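PDB 3AGD: salt-tolerant glutaminase from Micrococcus luteus, which probably catalyses the hydrolysis of L-glutamine to L-glutamate and ammonium. Local coordinates for residues V201-A205 and G274-F278; W249-I255 and C295-S299; A268-R272 and L304-D310; L331-F337 and R413-D418. Residues are numbered along the deposited sequence.

Overall arrangement
Contacts 1, 2 and 3 belong to the glutaminase part of the chain, and contact 4 to the STAS part. The segments of the first three contacts alternate along the chain, so they interlock. Contact 1 packs a helix on strand 273-278, and contact 3 starts from the neighbouring strand 264-269 of the same antiparallel sheet. Contact 2 uses helix 289-301, next in the chain after strand 273-278. The centres of contacts 2 and 3 are about 11 Å apart, and the two touch. Contact 4 comes last, its centre about 18 Å from that of contact 3. Contacts 1 to 3 thus join parts of the glutaminase core, while contacts 2, 3 and 4 also meet the second subunit.

Contact 1 (V201-A205 and G274-F278); sequences VKDLA and GIGVF
Helix 201-205 lies on strand 274-278 and runs nearly antiparallel to it, at 156°. The two axes come within 5.8 Å. Val201, Gly276 and Ala205 have the most surface buried here. Gly276 is in extended conformation (phi/psi -133/126), and a CB on it would point at the helix. Such a CB would collide with Val201 O, Ala205 N and Leu204 CB. Without one, the helix backbone comes down onto the strand: Gly276 CA makes a CA-H...O contact with Val201 O at 3.5 Å and lies 3.7 Å from Leu204 CB. Ala205 sets the register, its CA 4.2 Å from Ile275 CA. Its O accepts a second CA-H...O contact, from Gly274 CA at 3.3 Å, where a CB would also clash. This is a helix packed on the central antiparallel sheet of the glutaminase domain, a family in the beta-lactamase clan. Val201 (chi1 t) has its CG1 3.9 Å from Val277 N. Leu204 (m,t) points its CA-to-CB bond toward the strand. Val201 and Ala205 also touch Ala42 of the adjacent strand 40-44, and Phe278 stacks on Phe60. Ile275 and Val277 point their CA-to-CB bonds away from helix 201-205.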
loop_
_atom_site.group_PDB
_atom_site.type_symbol
_atom_site.label_atom_id
_atom_site.label_comp_id
_atom_site.label_asym_id
_atom_site.label_seq_id
_atom_site.Cartn_x
_atom_site.Cartn_y
_atom_site.Cartn_z
ATOM N N VAL A 201 6.640 -22.580 -8.863
ATOM C CA VAL A 201 5.636 -21.631 -8.411
ATOM C C VAL A 201 5.832 -21.358 -6.918
ATOM O O VAL A 201 5.749 -20.212 -6.464
ATOM C CB VAL A 201 4.230 -22.198 -8.609
ATOM C CG1 VAL A 201 3.212 -21.274 -8.002
ATOM C CG2 VAL A 201 3.952 -22.387 -10.078
ATOM N N LYS A 202 6.087 -22.424 -6.163
ATOM C CA LYS A 202 6.286 -22.321 -4.723
ATOM C C LYS A 202 7.493 -21.461 -4.382
ATOM O O LYS A 202 7.455 -20.681 -3.432
ATOM C CB LYS A 202 6.460 -23.712 -4.110
ATOM C CG LYS A 202 5.199 -24.568 -4.124
ATOM C CD LYS A 202 5.478 -25.931 -3.497
ATOM C CE LYS A 202 4.235 -26.800 -3.449
ATOM N NZ LYS A 202 4.506 -28.129 -2.814
ATOM N N ASP A 203 8.571 -21.613 -5.141
ATOM C CA ASP A 203 9.764 -20.815 -4.900
ATOM C C ASP A 203 9.417 -19.335 -5.024
ATOM O O ASP A 203 9.746 -18.532 -4.148
ATOM C CB ASP A 203 10.863 -21.152 -5.909
ATOM C CG ASP A 203 11.449 -22.530 -5.703
ATOM O OD1 ASP A 203 11.845 -22.854 -4.561
ATOM O OD2 ASP A 203 11.526 -23.284 -6.692
ATOM N N LEU A 204 8.750 -18.980 -6.119
ATOM C CA LEU A 204 8.370 -17.590 -6.358
ATOM C C LEU A 204 7.510 -17.021 -5.237
ATOM O O LEU A 204 7.748 -15.909 -4.773
ATOM C CB LEU A 204 7.621 -17.456 -7.690
ATOM C CG LEU A 204 8.464 -17.474 -8.966
ATOM C CD1 LEU A 204 7.559 -17.250 -10.166
ATOM C CD2 LEU A 204 9.527 -16.381 -8.899
ATOM N N ALA A 205 6.510 -17.785 -4.807
ATOM C CA ALA A 205 5.621 -17.339 -3.739
ATOM C C ALA A 205 6.419 -16.948 -2.497
ATOM O O ALA A 205 6.230 -15.870 -1.937
ATOM C CB ALA A 205 4.620 -18.447 -3.394
ATOM N N GLY A 274 2.833 -13.492 -0.783
ATOM C CA GLY A 274 3.831 -13.617 -1.828
ATOM C C GLY A 274 3.138 -14.514 -2.841
ATOM O O GLY A 274 2.536 -15.518 -2.454
ATOM N N ILE A 275 3.187 -14.165 -4.121
ATOM C CA ILE A 275 2.503 -14.966 -5.135
ATOM C C ILE A 275 3.405 -15.515 -6.234
ATOM O O ILE A 275 4.279 -14.822 -6.751
ATOM C CB ILE A 275 1.388 -14.147 -5.811
ATOM C CG1 ILE A 275 0.356 -13.722 -4.769
ATOM C CG2 ILE A 275 0.742 -14.956 -6.935
ATOM C CD1 ILE A 275 -0.571 -12.616 -5.250
ATOM N N GLY A 276 3.170 -16.773 -6.586
ATOM C CA GLY A 276 3.928 -17.409 -7.641
ATOM C C GLY A 276 2.923 -18.105 -8.535
ATOM O O GLY A 276 2.094 -18.866 -8.047
ATOM N N VAL A 277 2.955 -17.819 -9.832
ATOM C CA VAL A 277 2.039 -18.466 -10.766
ATOM C C VAL A 277 2.841 -18.979 -11.957
ATOM O O VAL A 277 3.834 -18.370 -12.360
ATOM C CB VAL A 277 0.954 -17.505 -11.304
ATOM C CG1 VAL A 277 -0.123 -18.311 -12.033
ATOM C CG2 VAL A 277 0.341 -16.705 -10.180
ATOM N N PHE A 278 2.402 -20.094 -12.525
ATOM C CA PHE A 278 3.097 -20.677 -13.657
ATOM C C PHE A 278 2.154 -21.204 -14.729
ATOM O O PHE A 278 1.284 -22.039 -14.461
ATOM C CB PHE A 278 4.012 -21.806 -13.173
ATOM C CG PHE A 278 4.576 -22.655 -14.278
ATOM C CD1 PHE A 278 5.323 -22.083 -15.305
ATOM C CD2 PHE A 278 4.372 -24.034 -14.281
ATOM C CE1 PHE A 278 5.862 -22.872 -16.319
ATOM C CE2 PHE A 278 4.907 -24.834 -15.291
ATOM C CZ PHE A 278 5.654 -24.254 -16.313
#

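Contact 2 (W249-I255 and C295-S299); sequences WLADVGI and CRRLS
Residues 249-252 form a short helix, and the chain then turns through Val253 and Gly254 to Ile255. Gly254 leaves the helix with positive phi (73/20), which favours glycine. Residues 295-299 are helical throughout. The closest CA pair is Val253 and Arg296, at 5.6 Å. Hydrogen bonding starts within 249-255: Trp249 NE1 donates to Ile255 O at 2.7 Å, which ties the indole to the end of the turn. Across the contact, Ser299 OG (chi1 t) is 2.7 Å from Val253 O; Leu304 O is also within its reach, so its one proton has two possible acceptors. Waters bridge the two segments. One water links Asp252 OD2 (2.8 Å) to Arg296 NH1 (3.1 Å). Another donates to Asp252 O (2.7 Å) and Ser299 OG (2.6 Å). Asp252 OD2 is also bound by the backbone N of Gln248. Apolar packing involves Trp249 (chi1 t), whose CZ2 meets Cys295 CB at 3.9 Å, edge on. Val253 CG1 lies 3.7 Å from Ser299 CB, and Ile255 CD1 lies 3.9 Å from the same CB. Separately, the edge of the Trp249 ring meets a face of the Arg296 guanidinium, Trp249 CZ3 3.8 Å from Arg296 NH2. In the glutaminase fold, this contact packs the turn after helix 249-252 against helix 289-301. Ile255 and Leu298 both pack on Ile275 of strand 273-278, while Leu298 also reaches helix 4-16.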
loop_
_atom_site.group_PDB
_atom_site.type_symbol
_atom_site.label_atom_id
_atom_site.label_comp_id
_atom_site.label_asym_id
_atom_site.label_seq_id
_atom_site.Cartn_x
_atom_site.Cartn_y
_atom_site.Cartn_z
ATOM N N TRP A 249 -2.523 -1.797 -14.270
ATOM C CA TRP A 249 -2.317 -2.778 -13.211
ATOM C C TRP A 249 -2.522 -2.345 -11.763
ATOM O O TRP A 249 -3.265 -2.990 -11.029
ATOM C CB TRP A 249 -0.932 -3.413 -13.370
ATOM C CG TRP A 249 -0.798 -4.704 -12.633
ATOM C CD1 TRP A 249 -0.241 -4.898 -11.398
ATOM C CD2 TRP A 249 -1.241 -5.991 -13.080
ATOM N NE1 TRP A 249 -0.308 -6.229 -11.054
ATOM C CE2 TRP A 249 -0.915 -6.921 -12.068
ATOM C CE3 TRP A 249 -1.881 -6.448 -14.241
ATOM C CZ2 TRP A 249 -1.208 -8.283 -12.182
ATOM C CZ3 TRP A 249 -2.172 -7.806 -14.354
ATOM C CH2 TRP A 249 -1.834 -8.706 -13.329
ATOM N N LEU A 250 -1.865 -1.273 -11.341
ATOM C CA LEU A 250 -2.013 -0.813 -9.967
ATOM C C LEU A 250 -3.482 -0.564 -9.624
ATOM O O LEU A 250 -3.975 -1.040 -8.602
ATOM C CB LEU A 250 -1.178 0.455 -9.743
ATOM C CG LEU A 250 -1.155 1.165 -8.380
ATOM C CD1 LEU A 250 -2.271 2.172 -8.317
ATOM C CD2 LEU A 250 -1.264 0.155 -7.238
ATOM N N ALA A 251 -4.191 0.155 -10.487
ATOM C CA ALA A 251 -5.601 0.458 -10.234
ATOM C C ALA A 251 -6.526 -0.752 -10.323
ATOM O O ALA A 251 -7.344 -0.979 -9.427
ATOM C CB ALA A 251 -6.090 1.544 -11.198
ATOM N N ASP A 252 -6.403 -1.528 -11.396
ATOM C CA ASP A 252 -7.266 -2.690 -11.586
ATOM C C ASP A 252 -6.976 -3.888 -10.687
ATOM O O ASP A 252 -7.899 -4.531 -10.194
ATOM C CB ASP A 252 -7.217 -3.173 -13.043
ATOM C CG ASP A 252 -7.527 -2.077 -14.043
ATOM O OD1 ASP A 252 -8.323 -1.169 -13.729
ATOM O OD2 ASP A 252 -6.978 -2.134 -15.160
ATOM N N VAL A 253 -5.699 -4.192 -10.477
ATOM C CA VAL A 253 -5.323 -5.357 -9.684
ATOM C C VAL A 253 -4.751 -4.991 -8.317
ATOM O O VAL A 253 -5.139 -5.569 -7.296
ATOM C CB VAL A 253 -4.300 -6.228 -10.468
ATOM C CG1 VAL A 253 -4.159 -7.591 -9.824
ATOM C CG2 VAL A 253 -4.752 -6.374 -11.912
ATOM N N GLY A 254 -3.825 -4.038 -8.300
ATOM C CA GLY A 254 -3.239 -3.612 -7.043
ATOM C C GLY A 254 -2.260 -4.587 -6.416
ATOM O O GLY A 254 -2.000 -4.516 -5.212
ATOM N N ILE A 255 -1.715 -5.495 -7.218
ATOM C CA ILE A 255 -0.753 -6.472 -6.713
ATOM C C ILE A 255 0.578 -6.338 -7.446
ATOM O O ILE A 255 0.703 -6.753 -8.597
ATOM C CB ILE A 255 -1.270 -7.922 -6.890
ATOM C CG1 ILE A 255 -2.552 -8.123 -6.079
ATOM C CG2 ILE A 255 -0.208 -8.921 -6.410
ATOM C CD1 ILE A 255 -3.161 -9.513 -6.233
ATOM N N CYS A 295 -3.840 -13.634 -11.321
ATOM C CA CYS A 295 -3.579 -12.527 -10.404
ATOM C C CYS A 295 -4.789 -11.588 -10.332
ATOM O O CYS A 295 -5.114 -11.065 -9.261
ATOM C CB CYS A 295 -2.329 -11.754 -10.836
ATOM S SG CYS A 295 -0.771 -12.651 -10.548
ATOM N N ARG A 296 -5.459 -11.380 -11.465
ATOM C CA ARG A 296 -6.644 -10.525 -11.500
ATOM C C ARG A 296 -7.745 -11.162 -10.653
ATOM O O ARG A 296 -8.447 -10.472 -9.916
ATOM C CB ARG A 296 -7.141 -10.341 -12.940
ATOM C CG ARG A 296 -6.197 -9.543 -13.843
ATOM C CD ARG A 296 -6.795 -9.376 -15.233
ATOM N NE ARG A 296 -5.864 -8.793 -16.199
ATOM C CZ ARG A 296 -5.521 -7.507 -16.250
ATOM N NH1 ARG A 296 -6.025 -6.635 -15.386
ATOM N NH2 ARG A 296 -4.677 -7.091 -17.185
ATOM N N ARG A 297 -7.887 -12.482 -10.753
ATOM C CA ARG A 297 -8.898 -13.195 -9.980
ATOM C C ARG A 297 -8.566 -13.212 -8.486
ATOM O O ARG A 297 -9.461 -13.106 -7.650
ATOM C CB ARG A 297 -9.059 -14.630 -10.498
ATOM C CG ARG A 297 -9.927 -14.752 -11.748
ATOM C CD ARG A 297 -11.395 -14.443 -11.436
ATOM N NE ARG A 297 -12.042 -15.486 -10.633
ATOM C CZ ARG A 297 -12.543 -16.615 -11.128
ATOM N NH1 ARG A 297 -12.479 -16.860 -12.431
ATOM N NH2 ARG A 297 -13.105 -17.508 -10.321
ATOM N N LEU A 298 -7.287 -13.351 -8.144
ATOM C CA LEU A 298 -6.896 -13.358 -6.737
ATOM C C LEU A 298 -7.244 -12.012 -6.113
ATOM O O LEU A 298 -7.753 -11.943 -4.996
ATOM C CB LEU A 298 -5.395 -13.617 -6.593
ATOM C CG LEU A 298 -4.893 -15.038 -6.851
ATOM C CD1 LEU A 298 -3.376 -15.069 -6.751
ATOM C CD2 LEU A 298 -5.508 -15.988 -5.841
ATOM N N SER A 299 -6.968 -10.941 -6.850
ATOM C CA SER A 299 -7.256 -9.591 -6.385
ATOM C C SER A 299 -8.760 -9.377 -6.197
ATOM O O SER A 299 -9.196 -8.837 -5.174
ATOM C CB SER A 299 -6.711 -8.562 -7.381
ATOM O OG SER A 299 -7.248 -7.272 -7.126
HETATM O O HOH W 1 -4.814 -3.833 -15.361
HETATM O O HOH W 2 -8.780 -7.847 -10.690
HETATM O O HOH W 3 -9.141 -6.163 -8.497
#

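Contact 3 (A268-R272 and L304-D310); sequences ALPGR and LHLMDGD
Strand 264-269 ends at Leu269, and the chain turns through Pro270 and Gly271 (phi/psi 74/-3) to Arg272, whose N bonds to Leu269 O at 3.0 Å. The facing segment 304-310 is irregular. It holds a type I beta turn from His305 to Asp308, closed by Asp308 N to His305 O at 3.2 Å. The nearest CA atoms are those of Leu269 and Leu306, at 6.5 Å. Arg272 (m,t,m) is the main donor. Its NH2 donates to His305 O at 2.9 Å. Its NH1 forms a salt bridge with Asp308 OD1 at 2.4 Å, a very short distance in a crowded spot where the position of NH1 is less sure. A water binds Asp310 OD2 at 2.7 Å and, weakly, Arg272 NH1 at 3.5 Å. Asp310 OD1 accepts a hydrogen bond from Leu312 N of the second subunit. His305 ND1 accepts from Met307 N at 2.9 Å, and its NE2 bonds to Ala251 O. Apolar contacts lie alongside: Leu269 CD2 meets Leu304 CB at 3.7 Å, and Pro270 CD meets Leu306 CD1 at 3.7 Å. The contact thus joins a beta hairpin turn of the glutaminase domain to the loop between helix 289-301 and strand 317-323. Its chemistry implies a buried arginine that pairs its charge with Asp308 and satisfies a turn carbonyl at the same time.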
loop_
_atom_site.group_PDB
_atom_site.type_symbol
_atom_site.label_atom_id
_atom_site.label_comp_id
_atom_site.label_asym_id
_atom_site.label_seq_id
_atom_site.Cartn_x
_atom_site.Cartn_y
_atom_site.Cartn_z
ATOM N N ALA A 268 3.897 -9.776 -5.089
ATOM C CA ALA A 268 4.304 -9.443 -3.732
ATOM C C ALA A 268 3.443 -8.298 -3.216
ATOM O O ALA A 268 3.665 -7.136 -3.558
ATOM C CB ALA A 268 5.776 -9.054 -3.706
ATOM N N LEU A 269 2.455 -8.643 -2.397
ATOM C CA LEU A 269 1.535 -7.666 -1.824
ATOM C C LEU A 269 1.940 -7.413 -0.374
ATOM O O LEU A 269 1.707 -8.248 0.505
ATOM C CB LEU A 269 0.103 -8.200 -1.898
ATOM C CG LEU A 269 -0.985 -7.263 -1.365
ATOM C CD1 LEU A 269 -0.926 -5.944 -2.123
ATOM C CD2 LEU A 269 -2.353 -7.910 -1.512
ATOM N N PRO A 270 2.548 -6.248 -0.106
ATOM C CA PRO A 270 3.002 -5.876 1.235
ATOM C C PRO A 270 2.093 -6.233 2.399
ATOM O O PRO A 270 0.909 -5.898 2.411
ATOM C CB PRO A 270 3.227 -4.373 1.115
ATOM C CG PRO A 270 3.720 -4.244 -0.294
ATOM C CD PRO A 270 2.753 -5.135 -1.050
ATOM N N GLY A 271 2.674 -6.910 3.385
ATOM C CA GLY A 271 1.936 -7.282 4.574
ATOM C C GLY A 271 0.942 -8.415 4.439
ATOM O O GLY A 271 0.334 -8.813 5.432
ATOM N N ARG A 272 0.761 -8.958 3.241
ATOM C CA ARG A 272 -0.202 -10.038 3.128
ATOM C C ARG A 272 0.147 -11.303 2.373
ATOM O O ARG A 272 -0.155 -12.389 2.858
ATOM C CB ARG A 272 -1.527 -9.473 2.630
ATOM C CG ARG A 272 -2.217 -8.700 3.741
ATOM C CD ARG A 272 -3.246 -7.776 3.211
ATOM N NE ARG A 272 -2.665 -6.704 2.417
ATOM C CZ ARG A 272 -3.395 -5.942 1.616
ATOM N NH1 ARG A 272 -4.699 -6.170 1.533
ATOM N NH2 ARG A 272 -2.838 -4.966 0.909
ATOM N N LEU A 304 -8.062 -8.202 -2.626
ATOM C CA LEU A 304 -6.707 -7.836 -2.255
ATOM C C LEU A 304 -6.298 -6.635 -3.107
ATOM O O LEU A 304 -6.637 -6.556 -4.289
ATOM C CB LEU A 304 -5.758 -9.013 -2.505
ATOM C CG LEU A 304 -5.907 -10.191 -1.537
ATOM C CD1 LEU A 304 -5.075 -11.372 -2.001
ATOM C CD2 LEU A 304 -5.462 -9.752 -0.148
ATOM N N HIS A 305 -5.578 -5.697 -2.507
ATOM C CA HIS A 305 -5.158 -4.514 -3.229
ATOM C C HIS A 305 -4.183 -3.715 -2.385
ATOM O O HIS A 305 -4.343 -3.606 -1.174
ATOM C CB HIS A 305 -6.376 -3.651 -3.564
ATOM C CG HIS A 305 -6.121 -2.639 -4.637
ATOM N ND1 HIS A 305 -5.271 -1.570 -4.465
ATOM C CD2 HIS A 305 -6.583 -2.555 -5.908
ATOM C CE1 HIS A 305 -5.216 -0.870 -5.585
ATOM N NE2 HIS A 305 -6.003 -1.446 -6.477
ATOM N N LEU A 306 -3.177 -3.155 -3.040
ATOM C CA LEU A 306 -2.157 -2.363 -2.371
ATOM C C LEU A 306 -2.743 -1.183 -1.596
ATOM O O LEU A 306 -2.131 -0.694 -0.652
ATOM C CB LEU A 306 -1.161 -1.839 -3.410
ATOM C CG LEU A 306 0.064 -1.093 -2.885
ATOM C CD1 LEU A 306 0.947 -2.055 -2.098
ATOM C CD2 LEU A 306 0.841 -0.498 -4.050
ATOM N N MET A 307 -3.931 -0.735 -1.991
ATOM C CA MET A 307 -4.566 0.416 -1.357
ATOM C C MET A 307 -5.525 0.158 -0.195
ATOM O O MET A 307 -6.155 1.097 0.294
ATOM C CB MET A 307 -5.308 1.245 -2.415
ATOM C CG MET A 307 -4.449 1.717 -3.576
ATOM S SD MET A 307 -3.081 2.752 -3.048
ATOM C CE MET A 307 -1.914 2.471 -4.351
ATOM N N ASP A 308 -5.672 -1.079 0.262
ATOM C CA ASP A 308 -6.600 -1.269 1.375
ATOM C C ASP A 308 -5.987 -0.912 2.716
ATOM O O ASP A 308 -4.776 -1.033 2.917
ATOM C CB ASP A 308 -7.167 -2.684 1.401
ATOM C CG ASP A 308 -6.122 -3.734 1.210
ATOM O OD1 ASP A 308 -6.465 -4.825 0.692
ATOM O OD2 ASP A 308 -4.961 -3.467 1.584
ATOM N N GLY A 309 -6.834 -0.446 3.627
ATOM C CA GLY A 309 -6.368 -0.038 4.940
ATOM C C GLY A 309 -6.315 -1.141 5.975
ATOM O O GLY A 309 -6.818 -0.981 7.084
ATOM N N ASP A 310 -5.698 -2.260 5.617
ATOM C CA ASP A 310 -5.583 -3.386 6.530
ATOM C C ASP A 310 -4.410 -3.134 7.479
ATOM O O ASP A 310 -3.351 -3.749 7.347
ATOM C CB ASP A 310 -5.347 -4.676 5.737
ATOM C CG ASP A 310 -5.369 -5.909 6.612
ATOM O OD1 ASP A 310 -4.886 -5.832 7.765
ATOM O OD2 ASP A 310 -5.858 -6.958 6.145
HETATM O O HOH W 4 -6.161 -8.299 3.821
#

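Contact 4 (L331-F337 and R413-D418); sequences LQGVIRF and RVDRID
Asp418 N donates to Ile335 O at 3.0 Å, Ile335 N to Arg416 O at 2.9 Å, and Asp415 N to Gly333 O at 3.0 Å. These bonds make a parallel strand pair in the STAS domain, interrupted by a beta bulge. Gly333 pairs with Val414, but Val334 pairs with Arg416 and Ile335 with Ile417. The extra residue is Asp415, with helical phi/psi (-75/-43). Gly333 turns the corner between strands at positive phi (83/-173). Its N bonds weakly to Arg413 O at 3.4 Å. Both segments then lead into helices, with Arg336 and Asp418 at the N-cap positions; Asp418 OD1 caps Gly421 N. A water joins Asp418 OD2 (2.8 Å) to Phe337 N (3.0 Å). Beyond the pair, Gln332 bonds to Arg318, and Arg413 forms a salt bridge with Glu390 of the second subunit. On one face, Val334 CG1 lies over the Arg416 guanidinium, 3.9 Å from CZ. On the other, Val414 CG2 sits 3.6 Å from Leu331 CB and 3.8 Å from Ile335 CD1.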
loop_
_atom_site.group_PDB
_atom_site.type_symbol
_atom_site.label_atom_id
_atom_site.label_comp_id
_atom_site.label_asym_id
_atom_site.label_seq_id
_atom_site.Cartn_x
_atom_site.Cartn_y
_atom_site.Cartn_z
ATOM N N LEU A 331 -0.445 -4.057 25.147
ATOM C CA LEU A 331 -0.276 -3.836 23.717
ATOM C C LEU A 331 -0.089 -5.166 22.983
ATOM O O LEU A 331 0.148 -6.198 23.612
ATOM C CB LEU A 331 0.934 -2.925 23.475
ATOM C CG LEU A 331 0.945 -1.609 24.264
ATOM C CD1 LEU A 331 2.135 -0.759 23.847
ATOM C CD2 LEU A 331 -0.353 -0.856 24.009
ATOM N N GLN A 332 -0.189 -5.143 21.656
ATOM C CA GLN A 332 -0.041 -6.367 20.864
ATOM C C GLN A 332 0.182 -6.037 19.387
ATOM O O GLN A 332 0.016 -4.888 18.974
ATOM C CB GLN A 332 -1.305 -7.225 20.999
ATOM C CG GLN A 332 -2.512 -6.611 20.300
ATOM C CD GLN A 332 -3.818 -7.317 20.605
ATOM O OE1 GLN A 332 -3.835 -8.494 20.963
ATOM N NE2 GLN A 332 -4.928 -6.600 20.446
ATOM N N GLY A 333 0.560 -7.054 18.610
ATOM C CA GLY A 333 0.775 -6.899 17.176
ATOM C C GLY A 333 2.113 -6.357 16.711
ATOM O O GLY A 333 3.046 -6.189 17.497
ATOM N N VAL A 334 2.204 -6.103 15.407
ATOM C CA VAL A 334 3.411 -5.548 14.800
ATOM C C VAL A 334 3.255 -4.036 14.892
ATOM O O VAL A 334 2.486 -3.436 14.141
ATOM C CB VAL A 334 3.530 -5.965 13.319
ATOM C CG1 VAL A 334 4.615 -5.155 12.625
ATOM C CG2 VAL A 334 3.838 -7.452 13.232
ATOM N N ILE A 335 3.995 -3.423 15.808
ATOM C CA ILE A 335 3.877 -1.993 16.022
ATOM C C ILE A 335 4.865 -1.091 15.298
ATOM O O ILE A 335 6.080 -1.199 15.464
ATOM C CB ILE A 335 3.927 -1.679 17.532
ATOM C CG1 ILE A 335 2.782 -2.411 18.238
ATOM C CG2 ILE A 335 3.811 -0.172 17.766
ATOM C CD1 ILE A 335 2.757 -2.211 19.744
ATOM N N ARG A 336 4.309 -0.193 14.492
ATOM C CA ARG A 336 5.075 0.789 13.743
ATOM C C ARG A 336 4.365 2.115 14.009
ATOM O O ARG A 336 3.718 2.261 15.046
ATOM C CB ARG A 336 5.073 0.434 12.256
ATOM C CG ARG A 336 5.775 -0.898 11.971
ATOM C CD ARG A 336 5.505 -1.416 10.566
ATOM N NE ARG A 336 6.562 -1.105 9.606
ATOM C CZ ARG A 336 6.918 0.122 9.244
ATOM N NH1 ARG A 336 6.304 1.167 9.769
ATOM N NH2 ARG A 336 7.874 0.304 8.343
ATOM N N PHE A 337 4.462 3.077 13.100
ATOM C CA PHE A 337 3.802 4.357 13.339
ATOM C C PHE A 337 2.329 4.216 13.709
ATOM O O PHE A 337 1.887 4.743 14.727
ATOM C CB PHE A 337 3.889 5.274 12.124
ATOM C CG PHE A 337 3.176 6.583 12.324
ATOM C CD1 PHE A 337 3.791 7.628 13.013
ATOM C CD2 PHE A 337 1.862 6.745 11.895
ATOM C CE1 PHE A 337 3.101 8.817 13.272
ATOM C CE2 PHE A 337 1.164 7.931 12.153
ATOM C CZ PHE A 337 1.786 8.966 12.842
ATOM N N ARG A 413 2.398 -9.428 24.387
ATOM C CA ARG A 413 1.677 -9.783 23.165
ATOM C C ARG A 413 2.185 -9.037 21.933
ATOM O O ARG A 413 1.728 -9.289 20.818
ATOM C CB ARG A 413 0.180 -9.513 23.335
ATOM C CG ARG A 413 -0.522 -10.411 24.345
ATOM C CD ARG A 413 -0.788 -11.786 23.778
ATOM N NE ARG A 413 -1.492 -12.641 24.732
ATOM C CZ ARG A 413 -1.982 -13.841 24.435
ATOM N NH1 ARG A 413 -1.847 -14.326 23.210
ATOM N NH2 ARG A 413 -2.602 -14.560 25.363
ATOM N N VAL A 414 3.115 -8.111 22.125
ATOM C CA VAL A 414 3.658 -7.375 20.994
ATOM C C VAL A 414 4.646 -8.286 20.268
ATOM O O VAL A 414 5.566 -8.829 20.883
ATOM C CB VAL A 414 4.379 -6.087 21.451
ATOM C CG1 VAL A 414 5.057 -5.419 20.262
ATOM C CG2 VAL A 414 3.375 -5.131 22.077
ATOM N N ASP A 415 4.443 -8.464 18.967
ATOM C CA ASP A 415 5.316 -9.315 18.171
ATOM C C ASP A 415 6.649 -8.629 17.900
ATOM O O ASP A 415 7.706 -9.252 17.988
ATOM C CB ASP A 415 4.629 -9.691 16.858
ATOM C CG ASP A 415 3.420 -10.577 17.077
ATOM O OD1 ASP A 415 3.551 -11.572 17.823
ATOM O OD2 ASP A 415 2.346 -10.289 16.509
ATOM N N ARG A 416 6.592 -7.347 17.563
ATOM C CA ARG A 416 7.790 -6.561 17.312
ATOM C C ARG A 416 7.428 -5.097 17.127
ATOM O O ARG A 416 6.263 -4.751 16.933
ATOM C CB ARG A 416 8.555 -7.093 16.092
ATOM C CG ARG A 416 7.765 -7.186 14.803
ATOM C CD ARG A 416 8.482 -8.119 13.840
ATOM N NE ARG A 416 7.843 -8.181 12.531
ATOM C CZ ARG A 416 7.841 -7.185 11.653
ATOM N NH1 ARG A 416 8.447 -6.044 11.946
ATOM N NH2 ARG A 416 7.237 -7.330 10.482
ATOM N N ILE A 417 8.433 -4.237 17.201
ATOM C CA ILE A 417 8.214 -2.808 17.072
ATOM C C ILE A 417 9.390 -2.197 16.325
ATOM O O ILE A 417 10.534 -2.598 16.540
ATOM C CB ILE A 417 8.092 -2.171 18.473
ATOM C CG1 ILE A 417 7.836 -0.668 18.358
ATOM C CG2 ILE A 417 9.362 -2.435 19.270
ATOM C CD1 ILE A 417 7.512 -0.013 19.684
ATOM N N ASP A 418 9.118 -1.239 15.444
ATOM C CA ASP A 418 10.200 -0.610 14.701
ATOM C C ASP A 418 10.723 0.556 15.528
ATOM O O ASP A 418 10.163 0.877 16.577
ATOM C CB ASP A 418 9.723 -0.168 13.306
ATOM C CG ASP A 418 8.866 1.083 13.332
ATOM O OD1 ASP A 418 8.214 1.357 14.362
ATOM O OD2 ASP A 418 8.835 1.788 12.297
HETATM O O HOH W 5 0.542 -7.797 25.893
HETATM O O HOH W 6 6.766 3.417 11.258
#